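Berberine bridge enzyme-like 28 (Arabidopsis thaliana, PDB 5D79) is a secreted, FAD-dependent oxidoreductase of the berberine bridge enzyme-like family that takes part in adaptation to salt stress. Local coordinates at residues K271-A276 / I398-F403; A276-P281 / G422-I427. All blocks are in the same frame, centred on the assembly; numbering follows the deposited sequence.

Interaction 1. Residues K271-A276 / I398-F403; sequences KKWQYA and IILTPF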
loop_
_atom_site.group_PDB
_atom_site.type_symbol
_atom_site.label_atom_id
_atom_site.label_comp_id
_atom_site.label_asym_id
_atom_site.label_seq_id
_atom_site.Cartn_x
_atom_site.Cartn_y
_atom_site.Cartn_z
ATOM N N LYS A 271 -8.556 15.740 -19.598
ATOM C CA LYS A 271 -9.733 16.523 -19.202
ATOM C C LYS A 271 -11.017 15.712 -19.308
ATOM O O LYS A 271 -11.852 15.753 -18.412
ATOM C CB LYS A 271 -9.860 17.786 -20.054
ATOM C CG LYS A 271 -8.895 18.888 -19.687
ATOM C CD LYS A 271 -9.312 20.196 -20.339
ATOM C CE LYS A 271 -10.652 20.676 -19.799
ATOM N NZ LYS A 271 -11.285 21.687 -20.694
ATOM N N LYS A 272 -11.165 14.977 -20.407
ATOM C CA LYS A 272 -12.321 14.113 -20.617
ATOM C C LYS A 272 -12.313 12.900 -19.679
ATOM O O LYS A 272 -13.365 12.504 -19.174
ATOM C CB LYS A 272 -12.375 13.657 -22.078
ATOM C CG LYS A 272 -13.311 12.491 -22.349
ATOM C CD LYS A 272 -14.769 12.858 -22.094
ATOM C CE LYS A 272 -15.709 11.687 -22.380
ATOM N NZ LYS A 272 -15.834 11.409 -23.837
ATOM N N TRP A 273 -11.138 12.313 -19.448
ATOM C CA TRP A 273 -11.006 11.187 -18.516
ATOM C C TRP A 273 -11.559 11.566 -17.143
ATOM O O TRP A 273 -12.196 10.764 -16.477
ATOM C CB TRP A 273 -9.540 10.745 -18.410
ATOM C CG TRP A 273 -9.237 9.637 -17.388
ATOM C CD1 TRP A 273 -9.210 8.291 -17.623
ATOM C CD2 TRP A 273 -8.885 9.804 -15.996
ATOM N NE1 TRP A 273 -8.876 7.610 -16.466
ATOM C CE2 TRP A 273 -8.679 8.515 -15.456
ATOM C CE3 TRP A 273 -8.751 10.918 -15.151
ATOM C CZ2 TRP A 273 -8.344 8.309 -14.116
ATOM C CZ3 TRP A 273 -8.413 10.709 -13.819
ATOM C CH2 TRP A 273 -8.214 9.417 -13.317
ATOM N N GLN A 274 -11.331 12.805 -16.736
ATOM C CA GLN A 274 -11.712 13.258 -15.401
ATOM C C GLN A 274 -13.203 13.211 -15.152
ATOM O O GLN A 274 -13.642 13.126 -14.007
ATOM C CB GLN A 274 -11.225 14.683 -15.158
ATOM C CG GLN A 274 -9.796 14.783 -14.687
ATOM C CD GLN A 274 -9.503 16.153 -14.149
ATOM O OE1 GLN A 274 -9.051 16.298 -13.023
ATOM N NE2 GLN A 274 -9.781 17.179 -14.953
ATOM N N TYR A 275 -13.978 13.288 -16.226
ATOM C CA TYR A 275 -15.425 13.282 -16.111
ATOM C C TYR A 275 -15.999 11.876 -16.323
ATOM O O TYR A 275 -17.077 11.560 -15.825
ATOM C CB TYR A 275 -16.034 14.275 -17.106
ATOM C CG TYR A 275 -15.699 15.726 -16.801
ATOM C CD1 TYR A 275 -14.547 16.322 -17.311
ATOM C CD2 TYR A 275 -16.533 16.497 -16.004
ATOM C CE1 TYR A 275 -14.234 17.642 -17.036
ATOM C CE2 TYR A 275 -16.236 17.824 -15.727
ATOM C CZ TYR A 275 -15.083 18.393 -16.237
ATOM O OH TYR A 275 -14.789 19.719 -15.951
ATOM N N ALA A 276 -15.261 11.031 -17.035
ATOM C CA ALA A 276 -15.756 9.719 -17.453
ATOM C C ALA A 276 -15.316 8.549 -16.577
ATOM O O ALA A 276 -16.086 7.607 -16.389
ATOM C CB ALA A 276 -15.326 9.444 -18.902
ATOM N N ILE A 398 3.310 10.775 -12.053
ATOM C CA ILE A 398 2.048 11.228 -11.471
ATOM C C ILE A 398 0.953 10.287 -11.964
ATOM O O ILE A 398 0.691 10.189 -13.159
ATOM C CB ILE A 398 1.761 12.692 -11.814
ATOM C CG1 ILE A 398 2.740 13.576 -11.043
ATOM C CG2 ILE A 398 0.336 13.073 -11.448
ATOM C CD1 ILE A 398 2.808 14.996 -11.534
ATOM N N ILE A 399 0.364 9.550 -11.030
ATOM C CA ILE A 399 -0.507 8.432 -11.359
ATOM C C ILE A 399 -1.934 8.712 -10.922
ATOM O O ILE A 399 -2.188 8.938 -9.748
ATOM C CB ILE A 399 -0.016 7.114 -10.690
ATOM C CG1 ILE A 399 1.494 6.928 -10.883
ATOM C CG2 ILE A 399 -0.747 5.906 -11.267
ATOM C CD1 ILE A 399 2.145 6.045 -9.832
ATOM N N LEU A 400 -2.865 8.687 -11.867
ATOM C CA LEU A 400 -4.261 8.972 -11.572
ATOM C C LEU A 400 -5.077 7.676 -11.598
ATOM O O LEU A 400 -5.224 7.036 -12.640
ATOM C CB LEU A 400 -4.836 10.008 -12.561
ATOM C CG LEU A 400 -4.443 11.487 -12.417
ATOM C CD1 LEU A 400 -2.966 11.715 -12.670
ATOM C CD2 LEU A 400 -5.252 12.332 -13.363
ATOM N N THR A 401 -5.602 7.312 -10.431
ATOM C CA THR A 401 -6.324 6.064 -10.228
ATOM C C THR A 401 -7.810 6.318 -9.989
ATOM O O THR A 401 -8.182 6.926 -8.993
ATOM C CB THR A 401 -5.725 5.294 -9.045
ATOM O OG1 THR A 401 -4.375 4.961 -9.364
ATOM C CG2 THR A 401 -6.482 4.014 -8.775
ATOM N N PRO A 402 -8.671 5.828 -10.899
ATOM C CA PRO A 402 -10.098 6.156 -10.814
ATOM C C PRO A 402 -10.815 5.445 -9.663
ATOM O O PRO A 402 -10.642 4.245 -9.461
ATOM C CB PRO A 402 -10.630 5.684 -12.166
ATOM C CG PRO A 402 -9.766 4.483 -12.480
ATOM C CD PRO A 402 -8.396 4.818 -11.936
ATOM N N PHE A 403 -11.605 6.193 -8.901
ATOM C CA PHE A 403 -12.495 5.584 -7.916
ATOM C C PHE A 403 -13.899 5.418 -8.539
ATOM O O PHE A 403 -14.019 5.043 -9.707
ATOM C CB PHE A 403 -12.532 6.409 -6.625
ATOM C CG PHE A 403 -11.323 6.210 -5.747
ATOM C CD1 PHE A 403 -10.106 5.810 -6.294
ATOM C CD2 PHE A 403 -11.405 6.392 -4.374
ATOM C CE1 PHE A 403 -8.973 5.596 -5.484
ATOM C CE2 PHE A 403 -10.288 6.196 -3.550
ATOM C CZ PHE A 403 -9.066 5.795 -4.109
#

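Interaction 2. Residues A276-P281 / G422-I427; sequences AADKVP and GNLYEI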
loop_
_atom_site.group_PDB
_atom_site.type_symbol
_atom_site.label_atom_id
_atom_site.label_comp_id
_atom_site.label_asym_id
_atom_site.label_seq_id
_atom_site.Cartn_x
_atom_site.Cartn_y
_atom_site.Cartn_z
ATOM N N ALA A 276 -15.261 11.031 -17.035
ATOM C CA ALA A 276 -15.756 9.719 -17.453
ATOM C C ALA A 276 -15.316 8.549 -16.577
ATOM O O ALA A 276 -16.086 7.607 -16.389
ATOM C CB ALA A 276 -15.326 9.444 -18.902
ATOM N N ALA A 277 -14.081 8.611 -16.065
ATOM C CA ALA A 277 -13.370 7.448 -15.507
ATOM C C ALA A 277 -14.025 6.806 -14.285
ATOM O O ALA A 277 -13.981 5.576 -14.139
ATOM C CB ALA A 277 -11.947 7.835 -15.169
ATOM N N ASP A 278 -14.624 7.623 -13.413
ATOM C CA ASP A 278 -15.270 7.111 -12.201
ATOM C C ASP A 278 -16.745 6.751 -12.409
ATOM O O ASP A 278 -17.398 6.261 -11.497
ATOM C CB ASP A 278 -15.139 8.124 -11.049
ATOM C CG ASP A 278 -16.146 9.261 -11.134
ATOM O OD1 ASP A 278 -16.223 9.929 -12.192
ATOM O OD2 ASP A 278 -16.869 9.487 -10.135
ATOM N N LYS A 279 -17.262 6.981 -13.609
ATOM C CA LYS A 279 -18.680 6.768 -13.882
ATOM C C LYS A 279 -18.931 5.647 -14.890
ATOM O O LYS A 279 -20.083 5.323 -15.174
ATOM C CB LYS A 279 -19.320 8.056 -14.402
ATOM C CG LYS A 279 -19.275 9.230 -13.434
ATOM C CD LYS A 279 -19.752 10.512 -14.119
ATOM C CE LYS A 279 -19.403 11.741 -13.308
ATOM N NZ LYS A 279 -17.961 11.742 -12.910
ATOM N N VAL A 280 -17.867 5.068 -15.449
ATOM C CA VAL A 280 -18.024 3.971 -16.402
ATOM C C VAL A 280 -18.442 2.723 -15.646
ATOM O O VAL A 280 -18.432 2.743 -14.421
ATOM C CB VAL A 280 -16.731 3.706 -17.194
ATOM C CG1 VAL A 280 -16.505 4.807 -18.223
ATOM C CG2 VAL A 280 -15.545 3.558 -16.254
ATOM N N PRO A 281 -18.822 1.634 -16.356
ATOM C CA PRO A 281 -19.236 0.457 -15.577
ATOM C C PRO A 281 -18.136 -0.052 -14.658
ATOM O O PRO A 281 -16.962 0.217 -14.909
ATOM C CB PRO A 281 -19.578 -0.577 -16.657
ATOM C CG PRO A 281 -19.986 0.234 -17.827
ATOM C CD PRO A 281 -19.085 1.440 -17.800
ATOM N N GLY A 422 -17.876 10.736 -3.536
ATOM C CA GLY A 422 -17.424 12.118 -3.575
ATOM C C GLY A 422 -15.985 12.272 -4.044
ATOM O O GLY A 422 -15.517 13.381 -4.313
ATOM N N ASN A 423 -15.274 11.155 -4.125
ATOM C CA ASN A 423 -13.915 11.156 -4.653
ATOM C C ASN A 423 -13.936 10.585 -6.039
ATOM O O ASN A 423 -14.324 9.438 -6.232
ATOM C CB ASN A 423 -12.963 10.360 -3.764
ATOM C CG ASN A 423 -12.925 10.882 -2.362
ATOM O OD1 ASN A 423 -12.345 11.932 -2.096
ATOM N ND2 ASN A 423 -13.568 10.163 -1.446
ATOM N N LEU A 424 -13.543 11.406 -7.005
ATOM C CA LEU A 424 -13.487 10.988 -8.398
ATOM C C LEU A 424 -12.303 10.033 -8.630
ATOM O O LEU A 424 -12.460 8.959 -9.216
ATOM C CB LEU A 424 -13.381 12.208 -9.318
ATOM C CG LEU A 424 -14.445 13.291 -9.205
ATOM C CD1 LEU A 424 -14.265 14.241 -10.341
ATOM C CD2 LEU A 424 -15.813 12.673 -9.254
ATOM N N TYR A 425 -11.120 10.432 -8.169
ATOM C CA TYR A 425 -9.936 9.599 -8.308
ATOM C C TYR A 425 -8.879 9.961 -7.275
ATOM O O TYR A 425 -8.975 10.975 -6.586
ATOM C CB TYR A 425 -9.358 9.711 -9.726
ATOM C CG TYR A 425 -8.899 11.091 -10.139
ATOM C CD1 TYR A 425 -9.782 11.983 -10.749
ATOM C CD2 TYR A 425 -7.586 11.493 -9.950
ATOM C CE1 TYR A 425 -9.379 13.241 -11.148
ATOM C CE2 TYR A 425 -7.167 12.762 -10.347
ATOM C CZ TYR A 425 -8.068 13.628 -10.943
ATOM O OH TYR A 425 -7.665 14.884 -11.340
ATOM N N GLU A 426 -7.876 9.108 -7.166
ATOM C CA GLU A 426 -6.763 9.344 -6.270
ATOM C C GLU A 426 -5.550 9.646 -7.146
ATOM O O GLU A 426 -5.430 9.129 -8.258
ATOM C CB GLU A 426 -6.541 8.129 -5.356
ATOM C CG GLU A 426 -5.451 8.293 -4.290
ATOM C CD GLU A 426 -4.094 7.783 -4.753
ATOM O OE1 GLU A 426 -4.030 7.144 -5.828
ATOM O OE2 GLU A 426 -3.097 8.017 -4.041
ATOM N N ILE A 427 -4.671 10.511 -6.665
ATOM C CA ILE A 427 -3.507 10.872 -7.447
ATOM C C ILE A 427 -2.242 10.774 -6.586
ATOM O O ILE A 427 -2.197 11.289 -5.466
ATOM C CB ILE A 427 -3.665 12.292 -8.063
ATOM C CG1 ILE A 427 -2.410 12.716 -8.823
ATOM C CG2 ILE A 427 -4.021 13.317 -7.008
ATOM C CD1 ILE A 427 -2.648 13.940 -9.664
HETATM O O HOH W 1 -16.858 8.751 -7.720
#

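Interaction 1. Residues K271-A276 / I398-F403
The six-membered ring of Trp-273 overlaps the side chain of Leu-400 obliquely. Its CH2 lies 3.5 Å from Leu-400 CB, while the neighbouring CZ3 meets the Leu-400 methyl CD2 at 3.6 Å, so two adjacent ring carbons touch both the CB and one methyl of the leucine. On the other side of CH2, Trp-273 CZ2 reaches the strand backbone at Leu-400 O (3.7 Å) and the pyrrolidine of Pro-402, whose CB is 4.0 Å away and whose side chain crosses the indole at about a right angle. With CG trans to the backbone N (chi1 176°), the indole extends from helix 263-276 toward the sheet, and its NE1 is hydrogen-bonded to Ile-286 O of strand 284-292. This is a helix packed on one face of a seven-stranded antiparallel sheet, the kind of sheet that forms the substrate-binding domain in berberine bridge enzymes. The axes of helix 271-276 and strand 398-402 approach to 10.1 Å and run 28° from parallel. Between Leu-400 and Pro-402, Thr-401 points away from the helix; its hydroxyl is hydrogen-bonded to Arg-287, and its side chain lies about 6 Å from the bound FAD.

Interaction 2. Residues A276-P281 / G422-I427
A small surface contact, with no direct hydrogen bond across it, joins the loop after helix 263-276 to the entry of strand 425-434. The backbones come nearest at Asp-278 and Leu-424, whose CA atoms are 5.7 Å apart. Asp-278 CB rests 3.4 Å from Leu-424 O, and the two side chains meet at an angle, carboxylate oxygen OD2 lying 3.5 Å from the methyl CD2 of Leu-424. The Asp-278 CG sits between the backbone N and the carbonyl carbon (chi1 80°), which brings the carboxylate up to that methyl. Its oxygens are shared out: OD1 uses its syn lone pair for a salt bridge with Lys-279 NZ at 2.6 Å, while OD2 and Asn-423 O are both hydrogen-bonded to one water, the latter at 3.0 Å, giving a solvent-mediated link. Replacing Asp-278 by an alanine would probably leave the Lys-279 ammonium with the Tyr-275 carbonyl but no carboxylate mate, and cost the water its tie to the loop. Leu-424 and Tyr-425 form a classic beta bulge opposite Val-372 of edge strand 363-372. Leu-424 is also hydrogen-bonded through its backbone to Phe-403, just beyond strand 396-402, while Arg-193 hydrogen-bonds the carbonyls of Val-280 and Pro-281, whose side chains pack on helix 310-320.

The centres of the two interactions are only 6 Å apart, and Ala-276, where helix 263-276 ends, belongs to both. Along the chain the segments alternate: 271-276 and 276-281 come first, then 398-403 and 422-427, and the helix and the loop after it meet two neighbouring antiparallel strands of the seven-stranded sheet. Cross-links tie the pair together: Gln-274 OE1 and Tyr-425 OH lie 2.6 Å apart, a probable hydrogen bond, Trp-273 and Tyr-425 stack edge-to-face, and the strands pair through Thr-401 N and Glu-426 O (2.8 Å). Interaction 1 is buried and interaction 2 lies at the surface; together they fix helix and loop against strands 396-402 and 425-434 of a sheet whose other side faces the flavin at Thr-401.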